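Local coordinates for protein endo-arabinase (Bacteroides thetaiotaomicron, PDB 5C0P) that probably hydrolyses O-glycosidic bonds in arabinan, as a family 43 glycoside hydrolase that holds a magnesium ion, at residues 30-35 / 83-88; 38-43 / 56-61. All coordinates share one frame; numbering follows the deposited sequence.

Contact 1: residues 30-35 / 83-88. With MG (magnesium ion), chain C.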
ATOM      1  N   PHE A  30       3.166   0.524  -6.352  1.00 12.10           N
ATOM      2  CA  PHE A  30       4.001   1.165  -5.348  1.00 10.81           C
ATOM      3  C   PHE A  30       5.368   1.410  -5.975  1.00  9.59           C
ATOM      4  O   PHE A  30       5.997   0.484  -6.481  1.00 10.98           O
ATOM      5  CB  PHE A  30       4.135   0.238  -4.139  1.00  9.24           C
ATOM      6  CG  PHE A  30       4.890   0.841  -2.984  1.00  8.60           C
ATOM      7  CD1 PHE A  30       6.279   0.930  -3.016  1.00  8.15           C
ATOM      8  CD2 PHE A  30       4.221   1.308  -1.862  1.00 12.00           C
ATOM      9  CE1 PHE A  30       6.987   1.480  -1.960  1.00  8.09           C
ATOM     10  CE2 PHE A  30       4.924   1.857  -0.791  1.00 12.95           C
ATOM     11  CZ  PHE A  30       6.308   1.945  -0.842  1.00 11.87           C
ATOM     12  N   ILE A  31       5.834   2.655  -5.935  1.00 10.19           N
ATOM     13  CA  ILE A  31       7.135   3.002  -6.510  1.00  9.26           C
ATOM     14  C   ILE A  31       8.191   3.102  -5.416  1.00  8.96           C
ATOM     15  O   ILE A  31       8.089   3.944  -4.511  1.00 10.29           O
ATOM     16  CB  ILE A  31       7.077   4.360  -7.229  1.00  9.99           C
ATOM     17  CG1 ILE A  31       6.011   4.358  -8.331  1.00 11.73           C
ATOM     18  CG2 ILE A  31       8.470   4.724  -7.780  1.00 11.20           C
ATOM     19  CD1 ILE A  31       6.234   3.279  -9.394  1.00 12.24           C
ATOM     20  N   LEU A  32       9.195   2.231  -5.488  1.00  9.25           N
ATOM     21  CA  LEU A  32      10.361   2.331  -4.618  1.00  9.32           C
ATOM     22  C   LEU A  32      11.383   3.255  -5.274  1.00 12.11           C
ATOM     23  O   LEU A  32      11.863   2.966  -6.372  1.00 10.93           O
ATOM     24  CB  LEU A  32      10.980   0.951  -4.399  1.00 10.83           C
ATOM     25  CG  LEU A  32      12.354   0.929  -3.714  1.00 11.29           C
ATOM     26  CD1 LEU A  32      12.284   1.436  -2.266  1.00 12.43           C
ATOM     27  CD2 LEU A  32      12.916  -0.476  -3.759  1.00 12.60           C
ATOM     28  N   VAL A  33      11.691   4.374  -4.620  1.00 10.60           N
ATOM     29  CA  VAL A  33      12.769   5.262  -5.063  1.00 10.95           C
ATOM     30  C   VAL A  33      14.029   4.861  -4.317  1.00 13.09           C
ATOM     31  O   VAL A  33      14.144   5.087  -3.110  1.00 15.49           O
ATOM     32  CB  VAL A  33      12.444   6.735  -4.760  1.00 14.49           C
ATOM     33  CG1 VAL A  33      13.527   7.655  -5.329  1.00 14.12           C
ATOM     34  CG2 VAL A  33      11.095   7.105  -5.324  1.00 17.74           C
ATOM     35  N   ASP A  34      14.970   4.242  -5.025  1.00 10.59           N
ATOM     36  CA  ASP A  34      16.168   3.747  -4.366  1.00 11.22           C
ATOM     37  C   ASP A  34      17.359   4.633  -4.687  1.00 11.92           C
ATOM     38  O   ASP A  34      17.895   4.588  -5.797  1.00 13.52           O
ATOM     39  CB  ASP A  34      16.478   2.322  -4.804  1.00 11.36           C
ATOM     40  CG  ASP A  34      17.624   1.733  -4.038  1.00 13.70           C
ATOM     41  OD1 ASP A  34      17.595   1.814  -2.786  1.00 14.27           O
ATOM     42  OD2 ASP A  34      18.572   1.232  -4.684  1.00 13.95           O
ATOM     43  N   LYS A  35      17.790   5.436  -3.720  1.00 14.31           N
ATOM     44  CA  LYS A  35      18.944   6.295  -3.948  1.00 15.74           C
ATOM     45  C   LYS A  35      20.216   5.478  -4.163  1.00 16.90           C
ATOM     46  O   LYS A  35      21.070   5.857  -4.969  1.00 17.17           O
ATOM     47  CB  LYS A  35      19.128   7.264  -2.781  1.00 21.26           C
ATOM     48  CG  LYS A  35      17.948   8.176  -2.550  1.00 28.66           C
ATOM     49  CD  LYS A  35      17.871   9.255  -3.607  1.00 31.09           C
ATOM     50  N   PRO A  83       1.919  -5.724  -3.529  1.00  9.58           N
ATOM     51  CA  PRO A  83       3.218  -5.550  -2.877  1.00  8.43           C
ATOM     52  C   PRO A  83       3.608  -4.074  -2.694  1.00 10.31           C
ATOM     53  O   PRO A  83       3.323  -3.225  -3.556  1.00 10.19           O
ATOM     54  CB  PRO A  83       4.179  -6.243  -3.852  1.00  8.73           C
ATOM     55  CG  PRO A  83       3.467  -6.191  -5.193  1.00 10.53           C
ATOM     56  CD  PRO A  83       2.020  -6.335  -4.870  1.00 10.13           C
ATOM     57  N   ASP A  84       4.253  -3.790  -1.560  1.00  9.19           N
ATOM     58  CA  ASP A  84       4.962  -2.536  -1.310  1.00  8.29           C
ATOM     59  C   ASP A  84       6.402  -2.938  -1.023  1.00 11.37           C
ATOM     60  O   ASP A  84       6.640  -4.015  -0.458  1.00 10.37           O
ATOM     61  CB  ASP A  84       4.471  -1.864  -0.025  1.00 10.67           C
ATOM     62  CG  ASP A  84       3.081  -1.248  -0.127  1.00 11.37           C
ATOM     63  OD1 ASP A  84       2.375  -1.390  -1.150  1.00  9.96           O
ATOM     64  OD2 ASP A  84       2.707  -0.601   0.878  1.00 10.95           O
ATOM     65  N   VAL A  85       7.371  -2.087  -1.357  1.00  9.93           N
ATOM     66  CA  VAL A  85       8.756  -2.368  -0.978  1.00  8.85           C
ATOM     67  C   VAL A  85       9.396  -1.140  -0.353  1.00 11.01           C
ATOM     68  O   VAL A  85       9.344  -0.045  -0.926  1.00 12.67           O
ATOM     69  CB  VAL A  85       9.615  -2.867  -2.181  1.00 11.44           C
ATOM     70  CG1 VAL A  85      11.064  -3.090  -1.753  1.00 11.54           C
ATOM     71  CG2 VAL A  85       9.040  -4.159  -2.731  1.00 11.10           C
ATOM     72  N   TYR A  86      10.003  -1.333   0.813  1.00  9.97           N
ATOM     73  CA  TYR A  86      10.595  -0.244   1.569  1.00  9.51           C
ATOM     74  C   TYR A  86      12.074  -0.465   1.793  1.00 12.11           C
ATOM     75  O   TYR A  86      12.502  -1.578   2.102  1.00 14.19           O
ATOM     76  CB  TYR A  86       9.923  -0.132   2.938  1.00 10.65           C
ATOM     77  CG  TYR A  86       8.436   0.062   2.843  1.00  9.23           C
ATOM     78  CD1 TYR A  86       7.893   1.337   2.719  1.00  9.62           C
ATOM     79  CD2 TYR A  86       7.570  -1.024   2.858  1.00  9.93           C
ATOM     80  CE1 TYR A  86       6.519   1.532   2.637  1.00 10.50           C
ATOM     81  CE2 TYR A  86       6.200  -0.840   2.769  1.00  9.71           C
ATOM     82  CZ  TYR A  86       5.686   0.440   2.653  1.00 11.80           C
ATOM     83  OH  TYR A  86       4.317   0.631   2.564  1.00 11.58           O
ATOM     84  N   GLU A  87      12.855   0.604   1.677  1.00 12.15           N
ATOM     85  CA  GLU A  87      14.229   0.556   2.150  1.00 10.86           C
ATOM     86  C   GLU A  87      14.207   0.904   3.631  1.00 13.59           C
ATOM     87  O   GLU A  87      13.615   1.905   4.041  1.00 14.42           O
ATOM     88  CB  GLU A  87      15.111   1.553   1.392  1.00 12.45           C
ATOM     89  CG  GLU A  87      16.622   1.358   1.591  1.00 14.25           C
ATOM     90  CD  GLU A  87      17.168   1.949   2.884  1.00 22.65           C
ATOM     91  OE1 GLU A  87      16.513   2.821   3.495  1.00 23.30           O
ATOM     92  OE2 GLU A  87      18.280   1.545   3.287  1.00 26.82           O
ATOM     93  N   TYR A  88      14.861   0.084   4.440  1.00 10.41           N
ATOM     94  CA  TYR A  88      14.857   0.296   5.881  1.00 10.74           C
ATOM     95  C   TYR A  88      16.155  -0.194   6.493  1.00 15.96           C
ATOM     96  O   TYR A  88      16.459  -1.388   6.453  1.00 15.10           O
ATOM     97  CB  TYR A  88      13.649  -0.416   6.505  1.00 11.89           C
ATOM     98  CG  TYR A  88      13.565  -0.345   8.016  1.00 13.09           C
ATOM     99  CD1 TYR A  88      13.030   0.768   8.658  1.00 15.23           C
ATOM    100  CD2 TYR A  88      14.000  -1.404   8.806  1.00 14.09           C
ATOM    101  CE1 TYR A  88      12.936   0.826  10.040  1.00 14.89           C
ATOM    102  CE2 TYR A  88      13.911  -1.353  10.178  1.00 14.64           C
ATOM    103  CZ  TYR A  88      13.379  -0.240  10.800  1.00 14.67           C
ATOM    104  OH  TYR A  88      13.297  -0.210  12.175  1.00 17.20           O
TER
HETATM  105 MG    MG C 402       0.361  -0.895  -1.609  1.00  6.93          MG
HETATM  106  O   HOH W   1       3.501  -2.306  -6.294  1.00 19.71           O
HETATM  107  O   HOH W   2       0.864  -1.822  -3.432  1.00 10.51           O
HETATM  108  O   HOH W   3       0.195   0.011   0.278  1.00 11.36           O
HETATM  109  O   HOH W   4       0.751   1.080  -2.271  1.00 11.70           O
HETATM  110  O   HOH W   5      -0.185  -2.683  -0.609  1.00 10.38           O
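The phenyl ring of Phe30 has Asp84 CB over one face, a CH-pi contact 3.9 Å from the ring centroid, and the backbone Val85 N lies over that face too. A metal-bound water, water 4, lies at the ring edge, in its plane. The edge of Phe30 also points at the face of Tyr86 in an edge-to-face pair, with centroids 5.0 Å apart and planes at 69°. This is a contact between the inner strands of two neighbouring sheets, or blades, of the five-bladed beta-propeller of family 43. Strands 30-34 and 83-88 run nearly parallel, 16° apart, but they meet through side chains and not through backbone hydrogen bonds. Phe30 has CG anti to its backbone N (chi1 -175°), and its CB points toward strand 83-88. Phe30 CE1 comes within 3.0 Å of the backbone Val85 O, and Phe30 CZ meets Tyr86 CE1. Further along, Leu32 CD1 reaches the same carbonyl oxygen, while Leu32 CD2 rests 3.8 Å from Val85 CG1. Water 1 accepts from Phe30 N and is within donating reach of Pro83 O, so it can bridge the two backbones. The carboxylate of Asp84 lies near the Phe30 ring, its plane at a shallow angle to that of the ring. Its OD2 receives a weak hydrogen bond from Tyr86 OH, and water 3 donates to it as well. Tyr86 OH is also hydrogen-bonded to Leu139 N of strand 134-141. These partners probably limit rotation of the carboxylate. The magnesium ion is bound by Asp84, by four waters and by His261. Water 2, one of the four, donates to Pro83 O, so the backbone helps to place the metal's water shell. Asp84 OD1 is the oxygen on the magnesium, at 2.1 Å.

Contact 2: residues 38-43 / 56-61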
ATOM      1  N   SER A  38      20.208   4.285  -7.478  1.00 11.89           N
ATOM      2  CA  SER A  38      19.766   5.417  -8.298  1.00 10.35           C
ATOM      3  C   SER A  38      18.765   4.985  -9.370  1.00 10.51           C
ATOM      4  O   SER A  38      18.917   5.308 -10.558  1.00 10.43           O
ATOM      5  CB  SER A  38      20.966   6.138  -8.922  1.00 13.60           C
ATOM      6  OG  SER A  38      20.576   7.406  -9.418  1.00 13.96           O
HETATM    7  N   MSE A  39      17.754   4.235  -8.939  1.00 10.04           N
HETATM    8  CA  MSE A  39      16.736   3.676  -9.824  1.00  9.23           C
HETATM    9  C   MSE A  39      15.397   3.646  -9.121  1.00  9.26           C
HETATM   10  O   MSE A  39      15.332   3.641  -7.887  1.00 10.66           O
HETATM   11  CB  MSE A  39      17.094   2.234 -10.221  1.00 12.30           C
HETATM   12  CG  MSE A  39      18.261   2.080 -11.187  1.00 13.91           C
HETATM   13 SE   MSE A  39      17.724   2.540 -13.014  0.63 16.47          SE
HETATM   14  CE  MSE A  39      19.392   2.078 -13.884  1.00 18.43           C
ATOM     15  N   TYR A  40      14.332   3.601  -9.914  1.00  9.39           N
ATOM     16  CA  TYR A  40      12.982   3.374  -9.420  1.00  9.86           C
ATOM     17  C   TYR A  40      12.620   1.910  -9.666  1.00 10.44           C
ATOM     18  O   TYR A  40      12.972   1.339 -10.704  1.00 10.89           O
ATOM     19  CB  TYR A  40      11.986   4.231 -10.190  1.00 10.75           C
ATOM     20  CG  TYR A  40      12.221   5.723 -10.122  1.00  9.40           C
ATOM     21  CD1 TYR A  40      11.729   6.472  -9.068  1.00  9.13           C
ATOM     22  CD2 TYR A  40      12.902   6.385 -11.143  1.00 10.53           C
ATOM     23  CE1 TYR A  40      11.918   7.842  -9.013  1.00 11.57           C
ATOM     24  CE2 TYR A  40      13.099   7.757 -11.097  1.00 11.02           C
ATOM     25  CZ  TYR A  40      12.601   8.474 -10.026  1.00 10.61           C
ATOM     26  OH  TYR A  40      12.781   9.833  -9.965  1.00 12.00           O
ATOM     27  N   TYR A  41      11.918   1.304  -8.713  1.00  9.95           N
ATOM     28  CA  TYR A  41      11.512  -0.094  -8.841  1.00  9.40           C
ATOM     29  C   TYR A  41      10.017  -0.224  -8.638  1.00  7.90           C
ATOM     30  O   TYR A  41       9.461   0.339  -7.695  1.00 12.21           O
ATOM     31  CB  TYR A  41      12.248  -0.988  -7.839  1.00 11.31           C
ATOM     32  CG  TYR A  41      13.742  -0.983  -8.025  1.00 11.60           C
ATOM     33  CD1 TYR A  41      14.521   0.066  -7.534  1.00 11.97           C
ATOM     34  CD2 TYR A  41      14.382  -2.014  -8.699  1.00 10.05           C
ATOM     35  CE1 TYR A  41      15.892   0.083  -7.721  1.00  9.51           C
ATOM     36  CE2 TYR A  41      15.749  -2.010  -8.892  1.00  9.68           C
ATOM     37  CZ  TYR A  41      16.502  -0.961  -8.399  1.00 12.06           C
ATOM     38  OH  TYR A  41      17.861  -0.972  -8.600  1.00 12.60           O
ATOM     39  N   LEU A  42       9.387  -1.010  -9.504  1.00  9.30           N
ATOM     40  CA  LEU A  42       7.962  -1.298  -9.403  1.00  9.37           C
ATOM     41  C   LEU A  42       7.784  -2.807  -9.315  1.00  9.44           C
ATOM     42  O   LEU A  42       7.909  -3.528 -10.319  1.00 10.25           O
ATOM     43  CB  LEU A  42       7.230  -0.721 -10.616  1.00 10.42           C
ATOM     44  CG  LEU A  42       5.722  -0.938 -10.788  1.00 15.16           C
ATOM     45  CD1 LEU A  42       4.972  -0.654  -9.501  1.00 16.05           C
ATOM     46  CD2 LEU A  42       5.194  -0.042 -11.907  1.00 18.87           C
ATOM     47  N   HIS A  43       7.532  -3.277  -8.093  1.00 10.50           N
ATOM     48  CA  HIS A  43       7.228  -4.677  -7.836  1.00  8.75           C
ATOM     49  C   HIS A  43       5.720  -4.848  -7.935  1.00 11.47           C
ATOM     50  O   HIS A  43       4.971  -4.025  -7.414  1.00 13.93           O
ATOM     51  CB  HIS A  43       7.682  -5.050  -6.427  1.00  9.81           C
ATOM     52  CG  HIS A  43       9.163  -4.980  -6.231  1.00  9.47           C
ATOM     53  ND1 HIS A  43       9.954  -6.106  -6.199  1.00 11.84           N
ATOM     54  CD2 HIS A  43       9.989  -3.930  -6.028  1.00 10.43           C
ATOM     55  CE1 HIS A  43      11.211  -5.752  -5.996  1.00 11.57           C
ATOM     56  NE2 HIS A  43      11.260  -4.429  -5.889  1.00 11.21           N
ATOM     57  N   LYS A  56      14.892   4.368 -14.909  1.00 10.08           N
ATOM     58  CA  LYS A  56      15.713   5.518 -14.559  1.00  9.00           C
ATOM     59  C   LYS A  56      14.869   6.759 -14.304  1.00 11.45           C
ATOM     60  O   LYS A  56      15.326   7.672 -13.626  1.00 11.61           O
ATOM     61  CB  LYS A  56      16.711   5.852 -15.674  1.00  9.65           C
ATOM     62  CG  LYS A  56      17.779   4.808 -15.946  1.00 11.90           C
ATOM     63  CD  LYS A  56      18.583   5.227 -17.177  1.00 16.14           C
ATOM     64  CE  LYS A  56      19.767   4.320 -17.465  1.00 20.12           C
ATOM     65  NZ  LYS A  56      20.536   4.853 -18.633  1.00 20.33           N
ATOM     66  N   ASP A  57      13.657   6.806 -14.864  1.00 11.51           N
ATOM     67  CA  ASP A  57      12.942   8.082 -14.946  1.00  9.72           C
ATOM     68  C   ASP A  57      11.425   8.019 -14.819  1.00 10.33           C
ATOM     69  O   ASP A  57      10.763   9.060 -14.939  1.00 13.31           O
ATOM     70  CB  ASP A  57      13.302   8.811 -16.246  1.00 11.87           C
ATOM     71  CG  ASP A  57      12.904   8.031 -17.507  1.00 11.61           C
ATOM     72  OD1 ASP A  57      12.304   6.938 -17.397  1.00 12.13           O
ATOM     73  OD2 ASP A  57      13.185   8.528 -18.620  1.00 13.20           O
ATOM     74  N   LEU A  58      10.902   6.810 -14.596  1.00 10.92           N
ATOM     75  CA  LEU A  58       9.461   6.514 -14.489  1.00 11.10           C
ATOM     76  C   LEU A  58       8.738   6.423 -15.833  1.00 10.52           C
ATOM     77  O   LEU A  58       7.572   6.016 -15.890  1.00 12.65           O
ATOM     78  CB  LEU A  58       8.730   7.491 -13.548  1.00 10.45           C
ATOM     79  CG  LEU A  58       9.299   7.593 -12.129  1.00  9.61           C
ATOM     80  CD1 LEU A  58       8.704   8.817 -11.435  1.00 12.21           C
ATOM     81  CD2 LEU A  58       8.982   6.330 -11.362  1.00 12.93           C
ATOM     82  N   SER A  59       9.434   6.771 -16.914  1.00 11.58           N
ATOM     83  CA  SER A  59       8.822   6.815 -18.240  1.00 12.91           C
ATOM     84  C   SER A  59       9.006   5.519 -19.027  1.00 15.53           C
ATOM     85  O   SER A  59       8.053   5.012 -19.626  1.00 15.78           O
ATOM     86  CB  SER A  59       9.363   7.998 -19.045  1.00 15.02           C
ATOM     87  OG  SER A  59       8.760   8.047 -20.326  1.00 18.87           O
ATOM     88  N   THR A  60      10.223   4.983 -19.031  1.00 13.66           N
ATOM     89  CA  THR A  60      10.470   3.706 -19.693  1.00 12.05           C
ATOM     90  C   THR A  60      11.034   2.703 -18.696  1.00 12.39           C
ATOM     91  O   THR A  60      11.822   3.062 -17.811  1.00 12.02           O
ATOM     92  CB  THR A  60      11.408   3.840 -20.908  1.00 17.36           C
ATOM     93  OG1 THR A  60      12.653   4.406 -20.484  1.00 17.19           O
ATOM     94  CG2 THR A  60      10.786   4.740 -21.975  1.00 16.83           C
ATOM     95  N   TRP A  61      10.630   1.443 -18.853  1.00 10.30           N
ATOM     96  CA  TRP A  61      10.882   0.416 -17.851  1.00 11.19           C
ATOM     97  C   TRP A  61      11.613  -0.791 -18.421  1.00 13.00           C
ATOM     98  O   TRP A  61      11.572  -1.047 -19.634  1.00 13.23           O
ATOM     99  CB  TRP A  61       9.553  -0.016 -17.212  1.00 13.34           C
ATOM    100  CG  TRP A  61       8.911   1.107 -16.454  1.00 12.16           C
ATOM    101  CD1 TRP A  61       8.171   2.138 -16.968  1.00 10.59           C
ATOM    102  CD2 TRP A  61       9.001   1.337 -15.044  1.00 10.30           C
ATOM    103  NE1 TRP A  61       7.785   2.987 -15.952  1.00 11.23           N
ATOM    104  CE2 TRP A  61       8.283   2.519 -14.764  1.00 11.73           C
ATOM    105  CE3 TRP A  61       9.629   0.659 -13.992  1.00  9.23           C
ATOM    106  CZ2 TRP A  61       8.163   3.034 -13.464  1.00 10.98           C
ATOM    107  CZ3 TRP A  61       9.514   1.170 -12.705  1.00 11.04           C
ATOM    108  CH2 TRP A  61       8.786   2.345 -12.452  1.00  9.80           C
TER
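The backbones of 38-43 and 56-61 come closest at Met39 and Lys56, whose CA atoms are 5.2 Å apart; 38-43 is mostly strand, and 56-61 is a turn that leads into strand 60-68. Tyr40 and Leu58 carry the middle of the contact and cross at about a right angle. Leu58 CD2 sits over one face of the Tyr40 ring, a CH-pi contact 3.7 Å from the centroid and shifted toward the CG side. At the ring edge, near its plane, lie the backbone Lys56 O and Asp57 N; Tyr40 CE2 is 3.4 Å from that Lys56 O. Tyr40 OH is hydrogen-bonded to Leu268 N. Replacing Tyr40 by an alanine would probably leave Leu58 CD2 without its ring face, open a gap beside the turn, and cost Leu268 N its partner. Trp61 packs on Leu42, two residues after Tyr40. Trp61 CZ3 is 3.6 Å from Leu42 CB, and Leu42 CD2 lies over one face of the indole. At the outer end, Met39, a selenomethionine, lies side by side with Lys56. The Met39 chain bends at chi2 (-76°). Met39 SE then lies 3.7 Å from Lys56 CG. The turn is held from within. Asp57 OD1 accepts from Ser59 N, 2.9 Å away, and from Thr60 N, an Asx turn within an Asx motif. Trp61 NE1 donates to Leu58 O at 3.0 Å, from above the carbonyl plane. Ser55 OG bonds Asp57 N and Leu58 N. Strand 50-55 lies between strands 39-45 and 60-68 in one antiparallel sheet, a blade of the propeller. Trp61 reaches past that middle strand to Leu42, while Lys56, just after it, lies beside Met39. The turn 56-59 folds beside the start of 39-45. Strand 30-34 flanks 39-45 on its other edge, and Ile31 touches both Tyr40 and Leu58.

In the fold
Contact 2 lies within one antiparallel sheet, and contact 1 reaches that sheet through strand 30-34, the neighbour of 39-45. Their centres are 11 Å apart. Two probable backbone hydrogen bonds join them, Leu32 O to Tyr41 N and Asp34 N to Met39 O, each 2.9 Å. Val85 CG2 also packs against His43 CD2, at 3.4 Å. Contact 1 joins this sheet to the one beginning with strand 78-88 and holds a metal ligand. Asp136, predicted to tune the catalytic acid, has its side chain about 7 Å from that of Asp84. Contact 2 is farther out: the side chain of Leu42 is about 9 Å from the magnesium ion.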